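Local coordinates for protein 3-dehydroquinate dehydratase (Clostridium difficile, PDB 3JS3) that catalyses the cis-dehydration of 3-dehydroquinate to 3-dehydroshikimate, the third step of the chorismate pathway, through a covalent imine intermediate, at residues L172-V177 / P203-S208; V142-H147 / Q166-D171; P20-P25 / A226-A231; I48-V53 / P80-F85. All coordinates share one frame; numbering follows the deposited sequence.

Contact 1: L172-V177 / P203-S208; sequences LPKIAV and PIITMS. With DHS (3-amino-4,5-dihydroxy-cyclohex-1-enecarboxylate), chain E.
The methylene CG of Met207 lies 3.6 Å from CB of Ala176, and SD stays beside the same CB, at 3.9 Å. Met207 is bent at its second and third torsions (chi2 -86°), which turns SD toward strand 172-177 and brings it 4.0 Å from CE of Lys174; a flexible thioether suits a place where the chain bends between a methyl group and a lysine stem. Farther back, Ile205 packs its CB against CB of Lys174 and its CD1 against CB of Leu172, while CD2 of Leu172 is pressed to 3.4 Å from CB of Pro203, a tight fit. Lys174 runs fully extended out of this apolar bed, and its NZ is bonded covalently to C3 of the ligand (1.3 Å), the Schiff-base position. Four backbone bonds join the parallel strands, from Ile205 N to Pro173 O at 2.8 Å through to Val177 N on Met207 O. On the other face, the hydroxyl of Thr206 is hydrogen-bonded to that of Thr192. These two strands and helix 182-199 form a beta-alpha-beta unit of the TIM barrel: that helix covers Ile204 and Thr206, helix 155-167 covers Pro173 and Ile175, and strand 141-148 adjoins Lys174 and Ala176.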
loop_
_atom_site.group_PDB
_atom_site.type_symbol
_atom_site.label_atom_id
_atom_site.label_comp_id
_atom_site.label_asym_id
_atom_site.label_seq_id
_atom_site.Cartn_x
_atom_site.Cartn_y
_atom_site.Cartn_z
ATOM N N LEU A 172 -16.532 14.331 10.339
ATOM C CA LEU A 172 -15.721 13.267 9.738
ATOM C C LEU A 172 -16.386 11.882 9.821
ATOM O O LEU A 172 -16.325 11.211 10.869
ATOM C CB LEU A 172 -14.371 13.184 10.453
ATOM C CG LEU A 172 -13.376 14.344 10.332
ATOM C CD1 LEU A 172 -12.335 14.237 11.416
ATOM C CD2 LEU A 172 -12.730 14.399 8.951
ATOM N N PRO A 173 -17.053 11.448 8.736
ATOM C CA PRO A 173 -17.605 10.105 8.788
ATOM C C PRO A 173 -16.454 9.094 8.871
ATOM O O PRO A 173 -15.415 9.281 8.246
ATOM C CB PRO A 173 -18.332 9.952 7.452
ATOM C CG PRO A 173 -18.449 11.302 6.880
ATOM C CD PRO A 173 -17.435 12.181 7.522
ATOM N N LYS A 174 -16.646 8.029 9.633
ATOM C CA LYS A 174 -15.628 7.013 9.773
ATOM C C LYS A 174 -16.246 5.627 9.680
ATOM O O LYS A 174 -17.216 5.339 10.388
ATOM C CB LYS A 174 -14.979 7.115 11.139
ATOM C CG LYS A 174 -14.011 5.996 11.406
ATOM C CD LYS A 174 -13.447 6.044 12.804
ATOM C CE LYS A 174 -12.591 4.838 13.061
ATOM N NZ LYS A 174 -12.147 4.665 14.472
ATOM N N ILE A 175 -15.677 4.770 8.834
ATOM C CA ILE A 175 -16.151 3.407 8.753
ATOM C C ILE A 175 -14.965 2.434 8.697
ATOM O O ILE A 175 -14.007 2.637 7.942
ATOM C CB ILE A 175 -17.117 3.186 7.543
ATOM C CG1 ILE A 175 -17.969 1.944 7.782
ATOM C CG2 ILE A 175 -16.357 3.066 6.226
ATOM C CD1 ILE A 175 -19.061 1.687 6.705
ATOM N N ALA A 176 -15.017 1.410 9.543
ATOM C CA ALA A 176 -14.030 0.338 9.545
ATOM C C ALA A 176 -14.776 -0.965 9.203
ATOM O O ALA A 176 -15.796 -1.262 9.797
ATOM C CB ALA A 176 -13.368 0.209 10.887
ATOM N N VAL A 177 -14.257 -1.736 8.265
ATOM C CA VAL A 177 -14.884 -3.003 7.861
ATOM C C VAL A 177 -13.867 -4.141 7.892
ATOM O O VAL A 177 -12.664 -3.894 7.909
ATOM C CB VAL A 177 -15.506 -2.892 6.460
ATOM C CG1 VAL A 177 -16.656 -1.885 6.467
ATOM C CG2 VAL A 177 -14.462 -2.501 5.454
ATOM N N PRO A 203 -13.949 15.641 4.682
ATOM C CA PRO A 203 -13.067 14.487 4.785
ATOM C C PRO A 203 -13.760 13.286 5.418
ATOM O O PRO A 203 -14.692 13.457 6.193
ATOM C CB PRO A 203 -11.919 14.976 5.661
ATOM C CG PRO A 203 -12.154 16.431 5.888
ATOM C CD PRO A 203 -13.590 16.677 5.654
ATOM N N ILE A 204 -13.318 12.090 5.035
ATOM C CA ILE A 204 -13.850 10.846 5.538
ATOM C C ILE A 204 -12.688 10.000 6.008
ATOM O O ILE A 204 -11.545 10.198 5.581
ATOM C CB ILE A 204 -14.649 10.063 4.460
ATOM C CG1 ILE A 204 -13.756 9.720 3.268
ATOM C CG2 ILE A 204 -15.894 10.860 3.997
ATOM C CD1 ILE A 204 -14.428 8.880 2.187
ATOM N N ILE A 205 -12.987 9.047 6.889
ATOM C CA ILE A 205 -11.979 8.157 7.424
ATOM C C ILE A 205 -12.446 6.736 7.128
ATOM O O ILE A 205 -13.556 6.416 7.453
ATOM C CB ILE A 205 -11.849 8.309 8.944
ATOM C CG1 ILE A 205 -11.554 9.769 9.339
ATOM C CG2 ILE A 205 -10.747 7.417 9.429
ATOM C CD1 ILE A 205 -11.666 10.067 10.869
ATOM N N THR A 206 -11.630 5.910 6.475
ATOM C CA THR A 206 -12.031 4.541 6.200
ATOM C C THR A 206 -10.859 3.600 6.363
ATOM O O THR A 206 -9.722 3.968 6.150
ATOM C CB THR A 206 -12.505 4.346 4.752
ATOM O OG1 THR A 206 -11.375 4.405 3.873
ATOM C CG2 THR A 206 -13.580 5.372 4.350
ATOM N N MET A 207 -11.156 2.371 6.735
ATOM C CA MET A 207 -10.148 1.355 6.850
ATOM C C MET A 207 -10.722 -0.048 6.671
ATOM O O MET A 207 -11.889 -0.335 7.030
ATOM C CB MET A 207 -9.433 1.411 8.194
ATOM C CG MET A 207 -10.352 1.433 9.416
ATOM S SD MET A 207 -10.910 3.091 9.867
ATOM C CE MET A 207 -9.415 3.738 10.569
ATOM N N SER A 208 -9.876 -0.916 6.127
ATOM C CA SER A 208 -10.177 -2.334 5.988
ATOM C C SER A 208 -9.278 -2.926 7.069
ATOM O O SER A 208 -8.048 -2.738 7.043
ATOM C CB SER A 208 -9.807 -2.827 4.602
ATOM O OG SER A 208 -10.135 -4.193 4.407
HETATM C C1 DHS E . -9.445 2.312 14.575
HETATM C C3 DHS E . -11.223 3.991 15.153
HETATM C C4 DHS E . -10.517 4.211 16.504
HETATM C C5 DHS E . -9.755 2.981 16.971
HETATM C C6 DHS E . -8.777 2.546 15.891
HETATM C C7 DHS E . -8.744 1.432 13.632
HETATM C C2 DHS E . -10.593 2.930 14.264
HETATM O O2 DHS E . -11.518 4.555 17.457
HETATM O O3 DHS E . -8.944 3.210 18.131
HETATM O O4 DHS E . -9.369 0.737 12.785
HETATM O O5 DHS E . -7.497 1.372 13.714
#

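Contact 2: V142-H147 / Q166-D171; sequences VIISNH and QELGAD
Leu168 and Ala170 receive the side chain of Ile144 where helix 155-167 ends and the chain turns back toward the sheet, within the beta-alpha-beta unit of strand 141-148, helix 155-167 and strand 172-177 in the TIM barrel. Gln166 belongs to the last helical turn, and its carbonyl oxygen accepts a bond from Gly169 N at 3.0 Å. Leu168 offers its CB to CD1 of Ile144 at 3.6 Å, the two side chains crossing at about a right angle, and beyond this it also rests on Ile128 of helix 125-137. Gly169 then takes a positive phi of 85° and completes a Schellman motif; at these backbone angles a side chain would collide with the carbonyl oxygen of Leu168, a conformation glycine adopts readily. Ala170 follows, and its small methyl suits a very close approach, CB being 3.4 Å from both CG1 and CD1 of Ile144. The isoleucine delivers that branch by holding CG1 anti to its carbonyl carbon (chi1 -61°). Asp171 closes the segment with both backbone and side chain: its N gives a weak bond to Val142 O, and its OD2 is gripped by two donors, His136 NE2 and the strand's amide. Val142 N meets OD2 of Asp171 at 2.7 Å, on the anti side of that oxygen and 21° out of the carboxylate plane.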
loop_
_atom_site.group_PDB
_atom_site.type_symbol
_atom_site.label_atom_id
_atom_site.label_comp_id
_atom_site.label_asym_id
_atom_site.label_seq_id
_atom_site.Cartn_x
_atom_site.Cartn_y
_atom_site.Cartn_z
ATOM N N VAL A 142 -16.732 16.316 15.367
ATOM C CA VAL A 142 -17.299 15.012 15.639
ATOM C C VAL A 142 -17.048 13.944 14.569
ATOM O O VAL A 142 -17.235 14.157 13.359
ATOM C CB VAL A 142 -18.813 15.144 15.853
ATOM C CG1 VAL A 142 -19.429 13.789 16.188
ATOM C CG2 VAL A 142 -19.100 16.166 16.981
ATOM N N ILE A 143 -16.587 12.800 15.037
ATOM C CA ILE A 143 -16.443 11.663 14.191
ATOM C C ILE A 143 -17.676 10.848 14.499
ATOM O O ILE A 143 -18.013 10.702 15.661
ATOM C CB ILE A 143 -15.184 10.816 14.529
ATOM C CG1 ILE A 143 -13.921 11.603 14.203
ATOM C CG2 ILE A 143 -15.198 9.476 13.754
ATOM C CD1 ILE A 143 -12.593 10.895 14.533
ATOM N N ILE A 144 -18.414 10.442 13.468
ATOM C CA ILE A 144 -19.525 9.501 13.634
ATOM C C ILE A 144 -18.908 8.226 13.052
ATOM O O ILE A 144 -18.429 8.208 11.899
ATOM C CB ILE A 144 -20.823 9.889 12.915
ATOM C CG1 ILE A 144 -21.348 11.216 13.452
ATOM C CG2 ILE A 144 -21.863 8.841 13.156
ATOM C CD1 ILE A 144 -22.638 11.681 12.816
ATOM N N SER A 145 -18.913 7.162 13.839
ATOM C CA SER A 145 -18.220 5.966 13.455
ATOM C C SER A 145 -19.053 4.700 13.353
ATOM O O SER A 145 -20.038 4.495 14.077
ATOM C CB SER A 145 -17.098 5.723 14.466
ATOM O OG SER A 145 -17.655 5.373 15.721
ATOM N N ASN A 146 -18.601 3.816 12.480
ATOM C CA ASN A 146 -19.278 2.549 12.286
ATOM C C ASN A 146 -18.252 1.484 11.983
ATOM O O ASN A 146 -17.383 1.678 11.134
ATOM C CB ASN A 146 -20.297 2.649 11.172
ATOM C CG ASN A 146 -21.015 1.339 10.920
ATOM O OD1 ASN A 146 -20.888 0.764 9.842
ATOM N ND2 ASN A 146 -21.752 0.848 11.924
ATOM N N HIS A 147 -18.370 0.354 12.676
ATOM C CA HIS A 147 -17.434 -0.749 12.537
ATOM C C HIS A 147 -18.172 -2.059 12.277
ATOM O O HIS A 147 -19.233 -2.303 12.853
ATOM C CB HIS A 147 -16.624 -0.904 13.830
ATOM C CG HIS A 147 -15.986 0.365 14.306
ATOM N ND1 HIS A 147 -16.709 1.388 14.879
ATOM C CD2 HIS A 147 -14.691 0.758 14.336
ATOM C CE1 HIS A 147 -15.890 2.372 15.210
ATOM N NE2 HIS A 147 -14.659 2.012 14.894
ATOM N N GLN A 166 -22.872 11.821 7.088
ATOM C CA GLN A 166 -22.709 13.178 6.635
ATOM C C GLN A 166 -24.011 13.947 6.935
ATOM O O GLN A 166 -23.983 15.065 7.458
ATOM C CB GLN A 166 -22.387 13.136 5.146
ATOM C CG GLN A 166 -21.465 14.214 4.665
ATOM C CD GLN A 166 -21.086 14.046 3.206
ATOM O OE1 GLN A 166 -19.929 14.208 2.840
ATOM N NE2 GLN A 166 -22.060 13.699 2.371
ATOM N N GLU A 167 -25.152 13.328 6.642
ATOM C CA GLU A 167 -26.455 13.953 6.910
ATOM C C GLU A 167 -26.631 14.240 8.412
ATOM O O GLU A 167 -27.194 15.265 8.799
ATOM C CB GLU A 167 -27.584 13.065 6.393
ATOM C CG GLU A 167 -27.559 12.873 4.889
ATOM C CD GLU A 167 -28.507 11.792 4.412
ATOM O OE1 GLU A 167 -29.333 11.318 5.224
ATOM O OE2 GLU A 167 -28.416 11.412 3.219
ATOM N N LEU A 168 -26.100 13.358 9.255
ATOM C CA LEU A 168 -26.178 13.539 10.709
ATOM C C LEU A 168 -25.253 14.650 11.265
ATOM O O LEU A 168 -25.170 14.845 12.484
ATOM C CB LEU A 168 -25.906 12.212 11.408
ATOM C CG LEU A 168 -26.970 11.151 11.125
ATOM C CD1 LEU A 168 -26.529 9.818 11.663
ATOM C CD2 LEU A 168 -28.324 11.569 11.714
ATOM N N GLY A 169 -24.582 15.381 10.375
ATOM C CA GLY A 169 -23.706 16.478 10.776
ATOM C C GLY A 169 -22.282 16.081 11.160
ATOM O O GLY A 169 -21.553 16.888 11.737
ATOM N N ALA A 170 -21.869 14.856 10.837
ATOM C CA ALA A 170 -20.514 14.411 11.166
ATOM C C ALA A 170 -19.494 15.277 10.490
ATOM O O ALA A 170 -19.543 15.469 9.297
ATOM C CB ALA A 170 -20.287 12.959 10.744
ATOM N N ASP A 171 -18.561 15.804 11.251
ATOM C CA ASP A 171 -17.477 16.563 10.651
ATOM C C ASP A 171 -16.578 15.591 9.880
ATOM O O ASP A 171 -15.970 15.972 8.887
ATOM C CB ASP A 171 -16.676 17.268 11.727
ATOM C CG ASP A 171 -17.478 18.301 12.445
ATOM O OD1 ASP A 171 -17.684 19.374 11.861
ATOM O OD2 ASP A 171 -17.873 18.049 13.607
#

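Contact 3: P20-P25 / A226-A231; sequences PKICVP and ALTFGA. With DHS (3-amino-4,5-dihydroxy-cyclohex-1-enecarboxylate), chain E.
Thr228 O accepts a hydrogen bond from Cys23 N at 2.9 Å and is also approached by CA of Ile22 in a CA-H...O contact. The same pattern recurs along the pair: Lys21 N bonds to Ala226 O, Thr228 N to Lys21 O, and Gly230 N to Cys23 O, joining the parallel strands 21-26 and 227-229. They are the first and last strands of the eight-stranded TIM barrel, and their meeting closes that side of the cylinder. Cys23, Leu227 and Phe229 share the inner face. Cys23 holds SG anti to its backbone N (chi1 -177°), which sets the sulfur obliquely against the Phe229 ring, 4.3 Å from the centroid and 54° off the ring normal, while CB of Cys23 meets CD2 of Leu227 at 3.9 Å. Cysteine is compact enough to lie between the two larger residues. Phe229 turns one face to the ligand, whose C4 stands 3.8 Å above the ring plane, offset toward the rim. Outside, Ile22 and Thr228 lie against Leu250 of helix 243-254, and the hydroxyl of Thr228 bonds to Arg217 O. At Pro25, which has no amide hydrogen, CD comes within 3.1 Å of Gly230 O where a strand bond might otherwise continue. Backbone bonds thus fix the closure, while the Phe229 ring faces the ligand's carbon skeleton and Cys23 packs against that ring without touching the ligand.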
loop_
_atom_site.group_PDB
_atom_site.type_symbol
_atom_site.label_atom_id
_atom_site.label_comp_id
_atom_site.label_asym_id
_atom_site.label_seq_id
_atom_site.Cartn_x
_atom_site.Cartn_y
_atom_site.Cartn_z
ATOM N N PRO A 20 -2.314 12.068 4.665
ATOM C CA PRO A 20 -3.251 11.638 5.707
ATOM C C PRO A 20 -2.630 11.869 7.107
ATOM O O PRO A 20 -1.410 11.719 7.290
ATOM C CB PRO A 20 -3.443 10.156 5.431
ATOM C CG PRO A 20 -2.999 9.946 4.013
ATOM C CD PRO A 20 -2.016 11.008 3.688
ATOM N N LYS A 21 -3.472 12.202 8.080
ATOM C CA LYS A 21 -3.006 12.496 9.408
ATOM C C LYS A 21 -2.967 11.253 10.266
ATOM O O LYS A 21 -3.918 10.461 10.279
ATOM C CB LYS A 21 -3.889 13.575 10.056
ATOM C CG LYS A 21 -4.078 14.794 9.176
ATOM C CD LYS A 21 -2.742 15.342 8.661
ATOM C CE LYS A 21 -2.966 16.449 7.682
ATOM N NZ LYS A 21 -1.697 16.851 7.097
ATOM N N ILE A 22 -1.853 11.079 10.972
ATOM C CA ILE A 22 -1.675 9.930 11.844
ATOM C C ILE A 22 -2.257 10.182 13.216
ATOM O O ILE A 22 -1.945 11.196 13.868
ATOM C CB ILE A 22 -0.180 9.567 12.034
ATOM C CG1 ILE A 22 0.439 9.185 10.702
ATOM C CG2 ILE A 22 -0.048 8.416 13.041
ATOM C CD1 ILE A 22 1.980 8.981 10.734
ATOM N N CYS A 23 -3.054 9.229 13.679
ATOM C CA CYS A 23 -3.665 9.304 14.985
ATOM C C CYS A 23 -3.161 8.155 15.821
ATOM O O CYS A 23 -3.186 7.015 15.389
ATOM C CB CYS A 23 -5.174 9.237 14.879
ATOM S SG CYS A 23 -6.008 9.409 16.487
ATOM N N VAL A 24 -2.680 8.457 17.016
ATOM C CA VAL A 24 -2.143 7.431 17.871
ATOM C C VAL A 24 -3.021 7.279 19.113
ATOM O O VAL A 24 -3.312 8.256 19.814
ATOM C CB VAL A 24 -0.682 7.728 18.237
ATOM C CG1 VAL A 24 -0.099 6.594 19.064
ATOM C CG2 VAL A 24 0.158 7.953 16.945
ATOM N N PRO A 25 -3.483 6.056 19.368
ATOM C CA PRO A 25 -4.335 5.817 20.524
ATOM C C PRO A 25 -3.602 5.706 21.852
ATOM O O PRO A 25 -2.470 5.277 21.895
ATOM C CB PRO A 25 -4.966 4.445 20.214
ATOM C CG PRO A 25 -4.899 4.326 18.749
ATOM C CD PRO A 25 -3.552 4.944 18.421
ATOM N N ALA A 226 -8.704 10.479 5.016
ATOM C CA ALA A 226 -7.970 11.663 5.543
ATOM C C ALA A 226 -7.164 11.431 6.836
ATOM O O ALA A 226 -6.337 12.270 7.247
ATOM C CB ALA A 226 -8.970 12.792 5.764
ATOM N N LEU A 227 -7.387 10.278 7.449
ATOM C CA LEU A 227 -6.777 9.941 8.708
ATOM C C LEU A 227 -6.568 8.438 8.851
ATOM O O LEU A 227 -7.405 7.601 8.416
ATOM C CB LEU A 227 -7.662 10.501 9.795
ATOM C CG LEU A 227 -7.272 10.422 11.267
ATOM C CD1 LEU A 227 -8.050 11.480 12.052
ATOM C CD2 LEU A 227 -7.547 9.002 11.808
ATOM N N THR A 228 -5.422 8.091 9.415
ATOM C CA THR A 228 -5.066 6.722 9.590
ATOM C C THR A 228 -4.556 6.545 11.017
ATOM O O THR A 228 -3.938 7.452 11.573
ATOM C CB THR A 228 -4.094 6.300 8.488
ATOM O OG1 THR A 228 -3.759 4.909 8.634
ATOM C CG2 THR A 228 -2.827 7.172 8.482
ATOM N N PHE A 229 -4.899 5.419 11.636
ATOM C CA PHE A 229 -4.504 5.107 13.034
ATOM C C PHE A 229 -3.259 4.212 13.111
ATOM O O PHE A 229 -3.163 3.210 12.432
ATOM C CB PHE A 229 -5.661 4.440 13.781
ATOM C CG PHE A 229 -6.812 5.358 14.036
ATOM C CD1 PHE A 229 -6.909 6.066 15.231
ATOM C CD2 PHE A 229 -7.773 5.559 13.082
ATOM C CE1 PHE A 229 -7.973 6.940 15.463
ATOM C CE2 PHE A 229 -8.833 6.428 13.309
ATOM C CZ PHE A 229 -8.933 7.118 14.500
ATOM N N GLY A 230 -2.301 4.613 13.929
ATOM C CA GLY A 230 -1.055 3.870 14.110
ATOM C C GLY A 230 -0.903 3.610 15.585
ATOM O O GLY A 230 -1.276 4.449 16.398
ATOM N N ALA A 231 -0.325 2.473 15.935
ATOM C CA ALA A 231 -0.186 2.070 17.342
ATOM C C ALA A 231 1.173 2.414 17.962
ATOM O O ALA A 231 2.190 2.427 17.290
ATOM C CB ALA A 231 -0.451 0.548 17.463
HETATM C C1 DHS E . -9.445 2.312 14.575
HETATM C C3 DHS E . -11.223 3.991 15.153
HETATM C C4 DHS E . -10.517 4.211 16.504
HETATM C C5 DHS E . -9.755 2.981 16.971
HETATM C C6 DHS E . -8.777 2.546 15.891
HETATM C C7 DHS E . -8.744 1.432 13.632
HETATM C C2 DHS E . -10.593 2.930 14.264
HETATM O O2 DHS E . -11.518 4.555 17.457
HETATM O O3 DHS E . -8.944 3.210 18.131
HETATM O O4 DHS E . -9.369 0.737 12.785
HETATM O O5 DHS E . -7.497 1.372 13.714
#

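Contact 4: I48-V53 / P80-F85; sequences IIEWRV and PLLFTF. With DHS (3-amino-4,5-dihydroxy-cyclohex-1-enecarboxylate), chain E.
Glu50 reaches from its strand alongside Leu82 to the ligand. Its CB lies 4.2 Å from CB of Leu82, and CG, anti to the backbone N (chi1 175°), lies 3.9 Å from CD2 of Leu82 and 3.5 Å from Thr84 OG1. CD comes 3.3 Å from the ligand's O2. At the tip, OE1 accepts a bond from the ligand's O3 at 2.6 Å, while OE2 takes one from the ligand's O2 and another from Thr84 OG1, the latter at 2.7 Å through its anti lone pair. Thr84, in the second shell, probably helps to hold the acid, its hydroxyl a donor on a short side chain. The strands are parallel neighbours in the TIM barrel, linked through helix 62-76 as a beta-alpha-beta unit, with Glu50 and Arg52 facing the interior and Trp51 and Phe83 the helices. Arg52 NH1 adds a bond to the ligand's O3, while its NH2 pairs with Asp54. Outside, Phe83 turns its edge to the face of Trp51 in an offset edge-to-face pair, planes at 68°.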
loop_
_atom_site.group_PDB
_atom_site.type_symbol
_atom_site.label_atom_id
_atom_site.label_comp_id
_atom_site.label_asym_id
_atom_site.label_seq_id
_atom_site.Cartn_x
_atom_site.Cartn_y
_atom_site.Cartn_z
ATOM N N ILE A 48 -2.486 13.558 15.710
ATOM C CA ILE A 48 -3.571 13.596 16.666
ATOM C C ILE A 48 -3.406 12.447 17.633
ATOM O O ILE A 48 -2.845 11.419 17.286
ATOM C CB ILE A 48 -4.930 13.394 15.919
ATOM C CG1 ILE A 48 -5.093 14.392 14.768
ATOM C CG2 ILE A 48 -6.136 13.498 16.866
ATOM C CD1 ILE A 48 -6.324 14.090 13.858
ATOM N N ILE A 49 -3.905 12.603 18.844
ATOM C CA ILE A 49 -3.877 11.518 19.835
ATOM C C ILE A 49 -5.326 11.188 20.140
ATOM O O ILE A 49 -6.149 12.098 20.276
ATOM C CB ILE A 49 -3.176 11.935 21.145
ATOM C CG1 ILE A 49 -1.671 12.045 20.938
ATOM C CG2 ILE A 49 -3.431 10.924 22.266
ATOM C CD1 ILE A 49 -0.929 12.629 22.155
ATOM N N GLU A 50 -5.647 9.893 20.186
ATOM C CA GLU A 50 -6.988 9.423 20.536
ATOM C C GLU A 50 -6.959 8.794 21.913
ATOM O O GLU A 50 -6.157 7.883 22.167
ATOM C CB GLU A 50 -7.499 8.343 19.569
ATOM C CG GLU A 50 -8.876 7.726 19.982
ATOM C CD GLU A 50 -9.394 6.593 19.032
ATOM O OE1 GLU A 50 -8.621 5.711 18.637
ATOM O OE2 GLU A 50 -10.594 6.548 18.751
ATOM N N TRP A 51 -7.809 9.265 22.813
ATOM C CA TRP A 51 -7.893 8.610 24.100
ATOM C C TRP A 51 -9.039 7.596 24.046
ATOM O O TRP A 51 -10.224 7.950 23.991
ATOM C CB TRP A 51 -8.007 9.606 25.260
ATOM C CG TRP A 51 -8.116 8.935 26.593
ATOM C CD1 TRP A 51 -7.597 7.736 26.937
ATOM C CD2 TRP A 51 -8.714 9.467 27.782
ATOM N NE1 TRP A 51 -7.887 7.449 28.239
ATOM C CE2 TRP A 51 -8.558 8.503 28.790
ATOM C CE3 TRP A 51 -9.375 10.658 28.085
ATOM C CZ2 TRP A 51 -9.045 8.682 30.083
ATOM C CZ3 TRP A 51 -9.869 10.843 29.374
ATOM C CH2 TRP A 51 -9.704 9.855 30.354
ATOM N N ARG A 52 -8.663 6.322 23.977
ATOM C CA ARG A 52 -9.628 5.234 23.984
ATOM C C ARG A 52 -10.021 4.982 25.438
ATOM O O ARG A 52 -9.578 4.038 26.078
ATOM C CB ARG A 52 -9.056 3.993 23.303
ATOM C CG ARG A 52 -9.153 4.021 21.798
ATOM C CD ARG A 52 -10.583 3.870 21.362
ATOM N NE ARG A 52 -11.122 2.622 21.910
ATOM C CZ ARG A 52 -10.931 1.418 21.362
ATOM N NH1 ARG A 52 -10.227 1.276 20.240
ATOM N NH2 ARG A 52 -11.452 0.355 21.922
ATOM N N VAL A 53 -10.880 5.850 25.939
ATOM C CA VAL A 53 -11.326 5.796 27.321
ATOM C C VAL A 53 -12.026 4.496 27.734
ATOM O O VAL A 53 -12.067 4.171 28.921
ATOM C CB VAL A 53 -12.218 7.019 27.656
ATOM C CG1 VAL A 53 -13.542 6.945 26.907
ATOM C CG2 VAL A 53 -12.441 7.106 29.164
ATOM N N PRO A 80 -3.815 17.886 18.989
ATOM C CA PRO A 80 -5.243 17.605 18.869
ATOM C C PRO A 80 -5.585 16.344 19.609
ATOM O O PRO A 80 -4.846 15.388 19.524
ATOM C CB PRO A 80 -5.427 17.432 17.371
ATOM C CG PRO A 80 -4.441 18.328 16.783
ATOM C CD PRO A 80 -3.247 18.317 17.698
ATOM N N LEU A 81 -6.675 16.337 20.348
ATOM C CA LEU A 81 -7.049 15.161 21.106
ATOM C C LEU A 81 -8.462 14.692 20.808
ATOM O O LEU A 81 -9.444 15.434 21.027
ATOM C CB LEU A 81 -6.930 15.453 22.577
ATOM C CG LEU A 81 -7.328 14.405 23.615
ATOM C CD1 LEU A 81 -6.438 13.167 23.558
ATOM C CD2 LEU A 81 -7.272 15.072 24.972
ATOM N N LEU A 82 -8.556 13.459 20.321
ATOM C CA LEU A 82 -9.836 12.815 20.046
ATOM C C LEU A 82 -10.245 12.000 21.287
ATOM O O LEU A 82 -9.442 11.225 21.809
ATOM C CB LEU A 82 -9.677 11.834 18.881
ATOM C CG LEU A 82 -10.877 10.921 18.543
ATOM C CD1 LEU A 82 -12.165 11.739 18.306
ATOM C CD2 LEU A 82 -10.575 10.026 17.305
ATOM N N PHE A 83 -11.488 12.130 21.728
ATOM C CA PHE A 83 -11.994 11.351 22.875
ATOM C C PHE A 83 -12.962 10.315 22.307
ATOM O O PHE A 83 -13.903 10.672 21.595
ATOM C CB PHE A 83 -12.716 12.299 23.824
ATOM C CG PHE A 83 -13.292 11.638 25.035
ATOM C CD1 PHE A 83 -14.642 11.407 25.136
ATOM C CD2 PHE A 83 -12.488 11.299 26.097
ATOM C CE1 PHE A 83 -15.160 10.824 26.248
ATOM C CE2 PHE A 83 -13.013 10.728 27.202
ATOM C CZ PHE A 83 -14.344 10.472 27.272
ATOM N N THR A 84 -12.726 9.046 22.612
ATOM C CA THR A 84 -13.549 7.955 22.099
ATOM C C THR A 84 -13.876 6.891 23.153
ATOM O O THR A 84 -12.977 6.339 23.779
ATOM C CB THR A 84 -12.793 7.217 20.957
ATOM O OG1 THR A 84 -12.338 8.162 19.977
ATOM C CG2 THR A 84 -13.663 6.112 20.251
ATOM N N PHE A 85 -15.158 6.648 23.390
ATOM C CA PHE A 85 -15.543 5.501 24.178
ATOM C C PHE A 85 -16.051 4.517 23.107
ATOM O O PHE A 85 -17.103 4.739 22.500
ATOM C CB PHE A 85 -16.645 5.770 25.188
ATOM C CG PHE A 85 -17.001 4.545 26.029
ATOM C CD1 PHE A 85 -16.482 4.387 27.306
ATOM C CD2 PHE A 85 -17.812 3.536 25.508
ATOM C CE1 PHE A 85 -16.790 3.271 28.073
ATOM C CE2 PHE A 85 -18.134 2.390 26.272
ATOM C CZ PHE A 85 -17.619 2.249 27.535
HETATM C C1 DHS E . -9.445 2.312 14.575
HETATM C C3 DHS E . -11.223 3.991 15.153
HETATM C C4 DHS E . -10.517 4.211 16.504
HETATM C C5 DHS E . -9.755 2.981 16.971
HETATM C C6 DHS E . -8.777 2.546 15.891
HETATM C C7 DHS E . -8.744 1.432 13.632
HETATM C C2 DHS E . -10.593 2.930 14.264
HETATM O O2 DHS E . -11.518 4.555 17.457
HETATM O O3 DHS E . -8.944 3.210 18.131
HETATM O O4 DHS E . -9.369 0.737 12.785
HETATM O O5 DHS E . -7.497 1.372 13.714
#

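All four contacts are buried in one TIM barrel. Contacts 1, 3 and 4 are parallel strand pairs, whereas contact 2 joins a strand to the turn after a helix, with less area and some partly exposed residues. Contacts 1 and 2 hold neighbouring strands, 172-177 and 141-148, and Lys174 N reaches Ile144 O between them; contacts 3 and 4 adjoin likewise through strands 21-26 and 48-52. Contacts 1, 3 and 4 meet the same ligand differently: a covalent lysine, an aromatic face, and a carboxylate with a guanidinium. His147 of segment 142-147 touches the ligand, but the pairing of contact 2 lies farther back. Contact 3 joins the first and last barrel strands, and the others nest inside its loop.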